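Local coordinates for 11S globulin seed storage protein (Amaranthus hypochondriacus, PDB 3QAC) that stores nutrient for the seed as an 11S globulin of the cupin family, whose two-chain subunits assemble into hexamers, at the interface of chains A and B. Numbering follows the deposited sequence. Chains: chain A/B, 11S globulin seed storage protein.

The three contacts are neighbouring patches of one interface between chains A and B. Helices of both chains meet in contact 1; in contact 2, helix 217-224 of chain A meets strands and loops of chain B, and in contact 3 a helical segment of chain B meets strands and loops of chain A. Contact 1 is about 10 Å from contact 2 and about 13 Å from contact 3, while contacts 2 and 3 are about 20 Å apart, all between the centres of their C-alpha atoms. Contacts 1 and 2 share A:Phe224. The deposited assembly holds three copies, so this interface plausibly joins subunits within a trimer, two of which would make the hexamer.

Contact 1: the interface of chains A and B. Residues chain A 183-184, 212, 224, 226, 234; chain B 418, 430, 440.
The B:Tyr430 ring carries the methyl CD1 of A:Leu234 over the centre of one face, a CH-pi contact 3.3 Å from the ring centroid. The second methyl of the same leucine, CD2, lies on a face of the A:Phe224 ring, offset toward the rim, and its CG covers a face of A:Phe212. One leucine thus touches three aromatic rings in this helix-to-helix patch between two subunits of the 11S globulin, a cupin-family protein. At the tip of the tyrosine, the phenol OH donates a hydrogen bond to the backbone O of A:Leu183 at 2.6 Å. The C=O...O angle is 154°, and the donor is tilted 26° from the carbonyl plane. CE1 of A:Phe212 comes to 3.3 Å from the OH of B:Tyr430, the two side chains crossing at about a right angle, and CB of A:Ala184 touches CE2 of the tyrosine ring. Further along, B:Leu440 has CG anti to its backbone N (chi1 -179°), which points its two methyls at A:Phe224 and A:Leu234. Its CD1 meets CD2 of A:Phe224 at 3.4 Å, while its CD2 faces CD1 of A:Leu234 at 3.5 Å. CG1 of B:Ile418 approaches CE2 of A:Phe224, again nearly perpendicular. CG2 of A:Val226 rests on CA of B:Leu440. Water 1 links the backbone O of A:Phe224, 2.6 Å from it, with the backbone O of B:Leu440.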
ATOM      1  N   LEU A 183       7.331  22.532  16.550  1.00 41.01           N
ATOM      2  CA  LEU A 183       8.336  22.339  17.581  1.00 44.06           C
ATOM      3  C   LEU A 183       8.618  23.629  18.326  1.00 43.15           C
ATOM      4  O   LEU A 183       9.499  23.678  19.176  1.00 47.83           O
ATOM      5  CB  LEU A 183       9.612  21.815  16.939  1.00 38.51           C
ATOM      6  CG  LEU A 183       9.468  20.330  16.655  1.00 38.72           C
ATOM      7  CD1 LEU A 183      10.557  19.835  15.724  1.00 44.47           C
ATOM      8  CD2 LEU A 183       9.502  19.604  17.988  1.00 41.83           C
ATOM      9  N   ALA A 184       7.872  24.670  17.987  1.00 39.55           N
ATOM     10  CA  ALA A 184       8.054  25.979  18.592  1.00 48.41           C
ATOM     11  C   ALA A 184       6.862  26.871  18.261  1.00 45.34           C
ATOM     12  O   ALA A 184       6.131  26.615  17.305  1.00 45.43           O
ATOM     13  CB  ALA A 184       9.366  26.626  18.090  1.00 44.25           C
ATOM     14  N   PHE A 212       5.611  20.963  22.521  1.00 50.00           N
ATOM     15  CA  PHE A 212       6.179  21.168  23.846  1.00 46.07           C
ATOM     16  C   PHE A 212       5.121  21.662  24.817  1.00 49.91           C
ATOM     17  O   PHE A 212       5.114  21.256  25.975  1.00 49.76           O
ATOM     18  CB  PHE A 212       7.367  22.122  23.794  1.00 49.11           C
ATOM     19  CG  PHE A 212       8.566  21.545  23.105  1.00 48.20           C
ATOM     20  CD1 PHE A 212       9.123  22.173  22.010  1.00 47.84           C
ATOM     21  CD2 PHE A 212       9.112  20.350  23.537  1.00 46.85           C
ATOM     22  CE1 PHE A 212      10.225  21.631  21.369  1.00 47.35           C
ATOM     23  CE2 PHE A 212      10.201  19.803  22.902  1.00 46.79           C
ATOM     24  CZ  PHE A 212      10.760  20.445  21.813  1.00 44.90           C
ATOM     25  N   PHE A 224      15.780  18.758  29.135  1.00 55.58           N
ATOM     26  CA  PHE A 224      16.825  19.517  28.463  1.00 55.83           C
ATOM     27  C   PHE A 224      17.958  19.963  29.385  1.00 54.01           C
ATOM     28  O   PHE A 224      18.892  20.616  28.935  1.00 53.82           O
ATOM     29  CB  PHE A 224      16.222  20.730  27.743  1.00 56.69           C
ATOM     30  CG  PHE A 224      15.387  20.370  26.540  1.00 56.37           C
ATOM     31  CD1 PHE A 224      14.046  20.053  26.678  1.00 49.76           C
ATOM     32  CD2 PHE A 224      15.953  20.337  25.270  1.00 53.51           C
ATOM     33  CE1 PHE A 224      13.285  19.720  25.577  1.00 51.95           C
ATOM     34  CE2 PHE A 224      15.192  20.000  24.162  1.00 50.17           C
ATOM     35  CZ  PHE A 224      13.858  19.692  24.315  1.00 48.85           C
ATOM     36  N   VAL A 226      17.560  22.114  31.728  1.00 59.55           N
ATOM     37  CA  VAL A 226      17.350  23.537  31.541  1.00 59.19           C
ATOM     38  C   VAL A 226      16.405  24.061  32.614  1.00 62.86           C
ATOM     39  O   VAL A 226      15.662  23.283  33.227  1.00 60.83           O
ATOM     40  CB  VAL A 226      16.832  23.809  30.105  1.00 61.28           C
ATOM     41  CG1 VAL A 226      15.476  24.492  30.114  1.00 56.80           C
ATOM     42  CG2 VAL A 226      17.867  24.593  29.296  1.00 56.40           C
ATOM     43  N   LEU A 234      10.007  27.082  25.489  1.00 55.27           N
ATOM     44  CA  LEU A 234       9.668  25.973  24.617  1.00 54.21           C
ATOM     45  C   LEU A 234       8.161  25.952  24.370  1.00 52.56           C
ATOM     46  O   LEU A 234       7.703  25.781  23.244  1.00 51.45           O
ATOM     47  CB  LEU A 234      10.127  24.654  25.233  1.00 51.25           C
ATOM     48  CG  LEU A 234      11.377  24.017  24.608  1.00 58.07           C
ATOM     49  CD1 LEU A 234      12.295  25.056  23.986  1.00 54.82           C
ATOM     50  CD2 LEU A 234      12.132  23.143  25.603  1.00 50.10           C
TER
ATOM     51  N   ILE B 418      16.444  19.486  18.708  1.00 40.56           N
ATOM     52  CA  ILE B 418      16.975  20.756  19.192  1.00 45.04           C
ATOM     53  C   ILE B 418      18.458  20.917  18.849  1.00 45.44           C
ATOM     54  O   ILE B 418      18.879  21.942  18.317  1.00 43.22           O
ATOM     55  CB  ILE B 418      16.774  20.891  20.712  1.00 45.02           C
ATOM     56  CG1 ILE B 418      15.277  20.910  21.049  1.00 53.40           C
ATOM     57  CG2 ILE B 418      17.452  22.122  21.235  1.00 46.36           C
ATOM     58  CD1 ILE B 418      14.456  21.897  20.235  1.00 50.74           C
ATOM     59  N   TYR B 430      12.609  30.405  19.947  1.00 51.56           N
ATOM     60  CA  TYR B 430      12.176  30.318  21.328  1.00 55.58           C
ATOM     61  C   TYR B 430      12.238  31.672  22.017  1.00 55.97           C
ATOM     62  O   TYR B 430      11.825  31.806  23.163  1.00 56.60           O
ATOM     63  CB  TYR B 430      12.977  29.249  22.074  1.00 51.34           C
ATOM     64  CG  TYR B 430      12.696  27.864  21.542  1.00 51.41           C
ATOM     65  CD1 TYR B 430      13.721  27.074  21.023  1.00 51.74           C
ATOM     66  CD2 TYR B 430      11.392  27.362  21.507  1.00 49.55           C
ATOM     67  CE1 TYR B 430      13.469  25.806  20.522  1.00 48.66           C
ATOM     68  CE2 TYR B 430      11.122  26.095  21.004  1.00 47.02           C
ATOM     69  CZ  TYR B 430      12.170  25.316  20.508  1.00 55.86           C
ATOM     70  OH  TYR B 430      11.929  24.048  19.994  1.00 48.97           O
ATOM     71  N   LEU B 440      20.079  25.106  26.180  1.00 53.41           N
ATOM     72  CA  LEU B 440      18.967  24.324  25.672  1.00 53.61           C
ATOM     73  C   LEU B 440      19.521  23.229  24.760  1.00 55.41           C
ATOM     74  O   LEU B 440      19.081  22.081  24.818  1.00 52.05           O
ATOM     75  CB  LEU B 440      17.988  25.211  24.908  1.00 54.78           C
ATOM     76  CG  LEU B 440      16.752  24.505  24.349  0.67 55.06           C
ATOM     77  CD1 LEU B 440      16.061  23.723  25.451  1.00 51.65           C
ATOM     78  CD2 LEU B 440      15.800  25.511  23.707  1.00 54.66           C
TER
HETATM   79  O   HOH W   1      19.810  20.154  26.521  1.00 55.47           O

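Contact 2: the interface of chains A and B. Residues chain A 215, 219-220, 222-224; chain B 335, 338, 387, 412, 450.
A:Ser223 meets B:Pro338 at the middle of an almost wholly apolar patch between two 11S globulin subunits: its CB lies 3.6 Å from CD of the proline ring, and its hydroxyl OG also lies close to the proline CD and CG. To one side, A:Phe215 and B:Val387 run antiparallel alongside one another, with ring atom CE1 of A:Phe215 3.4 Å from CG1 of B:Val387. That methyl stands between the backbone N and the carbonyl carbon (chi1 59°) and also meets CD1 of A:Leu219. To the other side, the terminal CE of B:Met335, bent back at chi3 (45°), reaches CG of A:Glu222 at 3.5 Å and CD2 of A:Leu219 at 4.0 Å. The methyl CB of B:Ala412 sits over one face of A:Phe224, 3.5 Å from the ring centroid and offset toward the rim. Behind this shell, the A:Ser223 OG donates to the backbone O of A:Leu219 one turn earlier at 2.6 Å, from above the carbonyl plane, which fixes the hydroxyl beside the proline. The backbone O of A:Leu220 lies in plane at the edge of the A:Phe224 ring. Helix 217-224 of chain A thereby rests on the second cupin region of chain B, against strands 335-337 and 385-391 and the loop residues B:Pro338 and B:Ala412.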
ATOM      1  N   PHE A 215       3.666  19.033  27.095  1.00 49.66           N
ATOM      2  CA  PHE A 215       4.316  18.365  28.207  1.00 50.40           C
ATOM      3  C   PHE A 215       4.277  19.174  29.505  1.00 53.66           C
ATOM      4  O   PHE A 215       4.291  20.411  29.504  1.00 50.50           O
ATOM      5  CB  PHE A 215       5.753  17.979  27.855  1.00 47.16           C
ATOM      6  CG  PHE A 215       5.856  16.910  26.798  1.00 44.08           C
ATOM      7  CD1 PHE A 215       5.673  15.574  27.127  1.00 41.83           C
ATOM      8  CD2 PHE A 215       6.165  17.243  25.482  1.00 42.70           C
ATOM      9  CE1 PHE A 215       5.778  14.583  26.167  1.00 44.26           C
ATOM     10  CE2 PHE A 215       6.274  16.263  24.507  1.00 41.73           C
ATOM     11  CZ  PHE A 215       6.087  14.928  24.847  1.00 44.27           C
ATOM     12  N   LEU A 219       8.978  18.220  33.531  1.00 55.83           N
ATOM     13  CA  LEU A 219       9.525  17.203  32.637  1.00 53.52           C
ATOM     14  C   LEU A 219      10.336  17.820  31.501  1.00 55.28           C
ATOM     15  O   LEU A 219      11.396  17.308  31.147  1.00 51.70           O
ATOM     16  CB  LEU A 219       8.413  16.305  32.073  1.00 55.82           C
ATOM     17  CG  LEU A 219       8.067  15.023  32.851  1.00 59.75           C
ATOM     18  CD1 LEU A 219       6.834  14.294  32.287  1.00 53.71           C
ATOM     19  CD2 LEU A 219       9.257  14.082  32.894  1.00 55.64           C
ATOM     20  N   LEU A 220       9.846  18.924  30.939  1.00 50.59           N
ATOM     21  CA  LEU A 220      10.577  19.611  29.876  1.00 49.59           C
ATOM     22  C   LEU A 220      11.925  20.117  30.341  1.00 51.05           C
ATOM     23  O   LEU A 220      12.955  19.826  29.724  1.00 49.94           O
ATOM     24  CB  LEU A 220       9.768  20.774  29.306  1.00 50.85           C
ATOM     25  CG  LEU A 220       8.736  20.400  28.244  1.00 47.85           C
ATOM     26  CD1 LEU A 220       8.474  21.583  27.340  1.00 49.63           C
ATOM     27  CD2 LEU A 220       9.205  19.208  27.421  1.00 50.43           C
ATOM     28  N   GLU A 222      13.643  19.310  32.974  1.00 53.05           N
ATOM     29  CA  GLU A 222      14.461  18.165  33.310  1.00 52.94           C
ATOM     30  C   GLU A 222      15.046  17.557  32.046  1.00 59.07           C
ATOM     31  O   GLU A 222      16.226  17.200  31.997  1.00 58.41           O
ATOM     32  CB  GLU A 222      13.606  17.128  34.026  1.00 54.67           C
ATOM     33  CG  GLU A 222      14.333  15.838  34.316  1.00 66.94           C
ATOM     34  CD  GLU A 222      14.376  15.514  35.797  1.00 73.93           C
ATOM     35  OE1 GLU A 222      15.297  16.016  36.486  1.00 75.22           O
ATOM     36  OE2 GLU A 222      13.492  14.757  36.268  1.00 70.63           O
ATOM     37  N   SER A 223      14.210  17.443  31.018  1.00 58.32           N
ATOM     38  CA  SER A 223      14.606  16.759  29.796  1.00 56.09           C
ATOM     39  C   SER A 223      15.810  17.432  29.174  1.00 54.13           C
ATOM     40  O   SER A 223      16.748  16.768  28.759  1.00 51.82           O
ATOM     41  CB  SER A 223      13.450  16.721  28.797  1.00 55.73           C
ATOM     42  OG  SER A 223      12.428  15.853  29.241  1.00 53.18           O
ATOM     43  N   PHE A 224      15.780  18.758  29.135  1.00 55.58           N
ATOM     44  CA  PHE A 224      16.825  19.517  28.463  1.00 55.83           C
ATOM     45  C   PHE A 224      17.958  19.963  29.385  1.00 54.01           C
ATOM     46  O   PHE A 224      18.892  20.616  28.935  1.00 53.82           O
ATOM     47  CB  PHE A 224      16.222  20.730  27.743  1.00 56.69           C
ATOM     48  CG  PHE A 224      15.387  20.370  26.540  1.00 56.37           C
ATOM     49  CD1 PHE A 224      14.046  20.053  26.678  1.00 49.76           C
ATOM     50  CD2 PHE A 224      15.953  20.337  25.270  1.00 53.51           C
ATOM     51  CE1 PHE A 224      13.285  19.720  25.577  1.00 51.95           C
ATOM     52  CE2 PHE A 224      15.192  20.000  24.162  1.00 50.17           C
ATOM     53  CZ  PHE A 224      13.858  19.692  24.315  1.00 48.85           C
TER
ATOM     54  N   MET B 335      14.950   8.364  32.284  1.00 47.00           N
ATOM     55  CA  MET B 335      13.921   8.738  31.334  1.00 55.17           C
ATOM     56  C   MET B 335      14.404   8.609  29.899  1.00 49.89           C
ATOM     57  O   MET B 335      15.603   8.655  29.613  1.00 46.87           O
ATOM     58  CB  MET B 335      13.413  10.164  31.594  1.00 53.42           C
ATOM     59  CG  MET B 335      14.078  11.221  30.736  1.00 56.37           C
ATOM     60  SD  MET B 335      13.294  12.844  30.894  1.00 67.26           S
ATOM     61  CE  MET B 335      13.116  12.938  32.674  1.00 61.37           C
ATOM     62  N   PRO B 338      11.783  13.297  25.575  1.00 42.36           N
ATOM     63  CA  PRO B 338      10.625  13.461  24.703  1.00 42.49           C
ATOM     64  C   PRO B 338      11.070  13.190  23.274  1.00 42.71           C
ATOM     65  O   PRO B 338      12.088  13.714  22.842  1.00 40.46           O
ATOM     66  CB  PRO B 338      10.268  14.939  24.874  1.00 41.98           C
ATOM     67  CG  PRO B 338      10.799  15.308  26.218  1.00 43.55           C
ATOM     68  CD  PRO B 338      12.068  14.509  26.360  1.00 44.67           C
ATOM     69  N   VAL B 387       7.271  11.182  26.130  1.00 38.76           N
ATOM     70  CA  VAL B 387       8.365  11.051  27.094  1.00 41.25           C
ATOM     71  C   VAL B 387       8.050   9.913  28.069  1.00 39.78           C
ATOM     72  O   VAL B 387       6.897   9.654  28.405  1.00 42.61           O
ATOM     73  CB  VAL B 387       8.624  12.374  27.868  1.00 40.43           C
ATOM     74  CG1 VAL B 387       7.369  12.828  28.620  1.00 39.91           C
ATOM     75  CG2 VAL B 387       9.825  12.230  28.808  1.00 42.61           C
ATOM     76  N   ALA B 412      15.289  16.195  22.785  1.00 44.87           N
ATOM     77  CA  ALA B 412      16.396  16.652  23.625  1.00 49.34           C
ATOM     78  C   ALA B 412      17.602  15.728  23.523  1.00 45.26           C
ATOM     79  O   ALA B 412      17.466  14.551  23.204  1.00 46.73           O
ATOM     80  CB  ALA B 412      15.946  16.772  25.084  1.00 49.45           C
ATOM     81  N   PHE B 450      18.349   9.129  29.485  1.00 48.51           N
ATOM     82  CA  PHE B 450      18.976  10.006  30.468  1.00 50.01           C
ATOM     83  C   PHE B 450      18.813   9.447  31.861  1.00 53.95           C
ATOM     84  O   PHE B 450      17.806   8.821  32.175  1.00 51.42           O
ATOM     85  CB  PHE B 450      18.296  11.372  30.488  1.00 55.39           C
ATOM     86  CG  PHE B 450      18.231  12.042  29.159  1.00 58.44           C
ATOM     87  CD1 PHE B 450      17.314  13.055  28.939  1.00 57.36           C
ATOM     88  CD2 PHE B 450      19.084  11.668  28.130  1.00 58.08           C
ATOM     89  CE1 PHE B 450      17.252  13.689  27.717  1.00 59.99           C
ATOM     90  CE2 PHE B 450      19.023  12.284  26.900  1.00 53.67           C
ATOM     91  CZ  PHE B 450      18.111  13.299  26.685  1.00 56.47           C
TER

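Contact 3: the interface of chains A and B. Residues chain A 86, 126, 128, 131, 149, 251; chain B 420-422, 425.
Chain B runs from the end of helix 417-420 through extended B:Leu421 and B:Pro422 (psi 133° and 134°) into helix 423-430, laying this turn against the first cupin region of chain A, a beta-barrel of the cupin family. A:Trp149 stands at the centre, its CG between the backbone N and the carbonyl carbon (chi1 52°). CG2 of B:Val425 covers one face of its six-membered ring, 3.7 Å from the centroid and offset toward the rim. The indole's CD1 is 3.3 Å from CD2 of B:Leu421, the two side chains passing alongside with opposite headings. Tip to tip, indole CZ2 meets CG of B:Pro422 at 3.5 Å. In the plane of the indole, NE1 is hydrogen-bonded to water 2 at 3.0 Å, and the water in turn binds the backbone O of B:Ser420. A phenylalanine in place of A:Trp149 would probably leave water 2 without its indole N-H partner and open a gap beside B:Pro422. Beyond the indole, B:Pro422 crosses A:His128 at about a right angle, CG over the imidazole face toward its rim, while CD2 of A:His128 lies 3.4 Å from CA of B:Pro422; OD1 of A:Asp126 sits in plane at the imidazole edge. A:Met86, bent at chi2 and chi3, wraps its SD against CD2 of B:Leu421 at 3.5 Å. CD2 of A:Leu251 packs on CG2 of B:Val425 at 3.6 Å.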
ATOM      1  N   MET A  86      16.083  18.065  10.020  1.00 45.27           N
ATOM      2  CA  MET A  86      16.661  17.358  11.155  1.00 48.56           C
ATOM      3  C   MET A  86      16.355  15.888  11.034  1.00 50.59           C
ATOM      4  O   MET A  86      15.460  15.370  11.704  1.00 51.59           O
ATOM      5  CB  MET A  86      16.133  17.884  12.492  1.00 48.73           C
ATOM      6  CG  MET A  86      16.506  19.335  12.782  1.00 52.92           C
ATOM      7  SD  MET A  86      15.231  20.458  12.204  1.00 56.72           S
ATOM      8  CE  MET A  86      14.049  20.345  13.550  1.00 34.53           C
ATOM      9  N   ASP A 126      29.265  26.113  17.338  1.00 76.49           N
ATOM     10  CA  ASP A 126      27.962  25.495  17.132  1.00 73.70           C
ATOM     11  C   ASP A 126      28.042  24.215  16.316  1.00 72.08           C
ATOM     12  O   ASP A 126      28.936  24.037  15.490  1.00 71.20           O
ATOM     13  CB  ASP A 126      27.003  26.469  16.443  1.00 67.73           C
ATOM     14  CG  ASP A 126      25.539  26.084  16.635  1.00 66.23           C
ATOM     15  OD1 ASP A 126      24.710  26.427  15.761  1.00 62.26           O
ATOM     16  OD2 ASP A 126      25.221  25.437  17.662  1.00 58.14           O
ATOM     17  N   HIS A 128      25.211  21.743  14.081  1.00 59.99           N
ATOM     18  CA  HIS A 128      23.861  21.494  13.613  1.00 55.24           C
ATOM     19  C   HIS A 128      23.897  20.583  12.397  1.00 55.65           C
ATOM     20  O   HIS A 128      24.967  20.272  11.878  1.00 55.81           O
ATOM     21  CB  HIS A 128      23.117  22.801  13.326  1.00 48.70           C
ATOM     22  CG  HIS A 128      23.898  23.792  12.523  1.00 51.30           C
ATOM     23  ND1 HIS A 128      24.210  23.593  11.194  1.00 56.39           N
ATOM     24  CD2 HIS A 128      24.389  25.010  12.846  1.00 57.47           C
ATOM     25  CE1 HIS A 128      24.879  24.639  10.739  1.00 56.01           C
ATOM     26  NE2 HIS A 128      25.000  25.513  11.721  1.00 63.88           N
ATOM     27  N   ILE A 131      22.624  22.194   6.496  1.00 49.67           N
ATOM     28  CA  ILE A 131      21.755  23.233   5.995  1.00 46.25           C
ATOM     29  C   ILE A 131      21.766  23.103   4.491  1.00 51.54           C
ATOM     30  O   ILE A 131      22.823  22.895   3.888  1.00 49.07           O
ATOM     31  CB  ILE A 131      22.301  24.607   6.371  1.00 46.92           C
ATOM     32  CG1 ILE A 131      22.164  24.823   7.879  1.00 53.66           C
ATOM     33  CG2 ILE A 131      21.591  25.689   5.589  1.00 54.50           C
ATOM     34  CD1 ILE A 131      20.792  24.417   8.453  1.00 45.63           C
ATOM     35  N   TRP A 149      12.692  23.283   9.240  1.00 42.97           N
ATOM     36  CA  TRP A 149      12.389  24.696   9.304  1.00 45.18           C
ATOM     37  C   TRP A 149      12.932  25.323   8.037  1.00 43.42           C
ATOM     38  O   TRP A 149      13.775  24.742   7.353  1.00 47.46           O
ATOM     39  CB  TRP A 149      13.034  25.320  10.537  1.00 42.61           C
ATOM     40  CG  TRP A 149      14.484  25.020  10.623  1.00 44.05           C
ATOM     41  CD1 TRP A 149      15.064  23.965  11.256  1.00 41.63           C
ATOM     42  CD2 TRP A 149      15.548  25.779  10.048  1.00 44.69           C
ATOM     43  NE1 TRP A 149      16.423  24.023  11.122  1.00 43.56           N
ATOM     44  CE2 TRP A 149      16.750  25.127  10.380  1.00 40.58           C
ATOM     45  CE3 TRP A 149      15.603  26.954   9.290  1.00 45.50           C
ATOM     46  CZ2 TRP A 149      17.995  25.596   9.973  1.00 40.14           C
ATOM     47  CZ3 TRP A 149      16.853  27.424   8.884  1.00 46.87           C
ATOM     48  CH2 TRP A 149      18.028  26.742   9.229  1.00 43.37           C
ATOM     49  N   LEU A 251      20.922  34.668  10.629  1.00 76.73           N
ATOM     50  CA  LEU A 251      21.319  33.350  11.128  1.00 79.13           C
ATOM     51  C   LEU A 251      22.748  33.009  10.710  1.00 78.65           C
ATOM     52  O   LEU A 251      23.121  33.188   9.545  1.00 79.52           O
ATOM     53  CB  LEU A 251      20.348  32.262  10.648  1.00 73.63           C
ATOM     54  CG  LEU A 251      18.855  32.481  10.900  1.00 68.39           C
ATOM     55  CD1 LEU A 251      18.362  33.651  10.089  1.00 68.26           C
ATOM     56  CD2 LEU A 251      18.064  31.244  10.543  1.00 63.41           C
TER
ATOM     57  N   SER B 420      20.177  19.494  16.573  1.00 47.76           N
ATOM     58  CA  SER B 420      20.344  19.624  15.132  1.00 47.56           C
ATOM     59  C   SER B 420      20.032  21.036  14.623  1.00 44.77           C
ATOM     60  O   SER B 420      20.429  21.398  13.516  1.00 44.93           O
ATOM     61  CB  SER B 420      19.487  18.595  14.399  1.00 49.07           C
ATOM     62  OG  SER B 420      19.941  17.280  14.670  1.00 50.59           O
ATOM     63  N   LEU B 421      19.329  21.827  15.428  1.00 42.91           N
ATOM     64  CA  LEU B 421      19.005  23.210  15.062  1.00 46.92           C
ATOM     65  C   LEU B 421      20.188  24.162  15.227  1.00 48.43           C
ATOM     66  O   LEU B 421      20.853  24.147  16.255  1.00 46.82           O
ATOM     67  CB  LEU B 421      17.847  23.734  15.911  1.00 46.85           C
ATOM     68  CG  LEU B 421      16.499  23.060  15.727  1.00 44.45           C
ATOM     69  CD1 LEU B 421      15.500  23.654  16.677  1.00 42.38           C
ATOM     70  CD2 LEU B 421      16.043  23.215  14.267  1.00 45.17           C
ATOM     71  N   PRO B 422      20.441  25.007  14.214  1.00 47.32           N
ATOM     72  CA  PRO B 422      21.478  26.029  14.346  1.00 51.96           C
ATOM     73  C   PRO B 422      21.098  26.924  15.508  1.00 52.31           C
ATOM     74  O   PRO B 422      19.933  27.319  15.597  1.00 52.98           O
ATOM     75  CB  PRO B 422      21.378  26.804  13.028  1.00 51.19           C
ATOM     76  CG  PRO B 422      20.722  25.874  12.086  1.00 46.25           C
ATOM     77  CD  PRO B 422      19.749  25.102  12.921  1.00 46.50           C
ATOM     78  N   VAL B 425      18.620  29.704  15.088  1.00 49.59           N
ATOM     79  CA  VAL B 425      17.253  29.252  14.898  1.00 53.81           C
ATOM     80  C   VAL B 425      16.640  28.987  16.264  1.00 50.72           C
ATOM     81  O   VAL B 425      15.515  29.407  16.550  1.00 47.22           O
ATOM     82  CB  VAL B 425      17.179  27.989  14.018  1.00 50.16           C
ATOM     83  CG1 VAL B 425      15.776  27.388  14.051  1.00 38.25           C
ATOM     84  CG2 VAL B 425      17.612  28.315  12.578  1.00 45.52           C
TER
HETATM   85  O   HOH W   2      18.738  22.137  11.333  1.00 46.91           O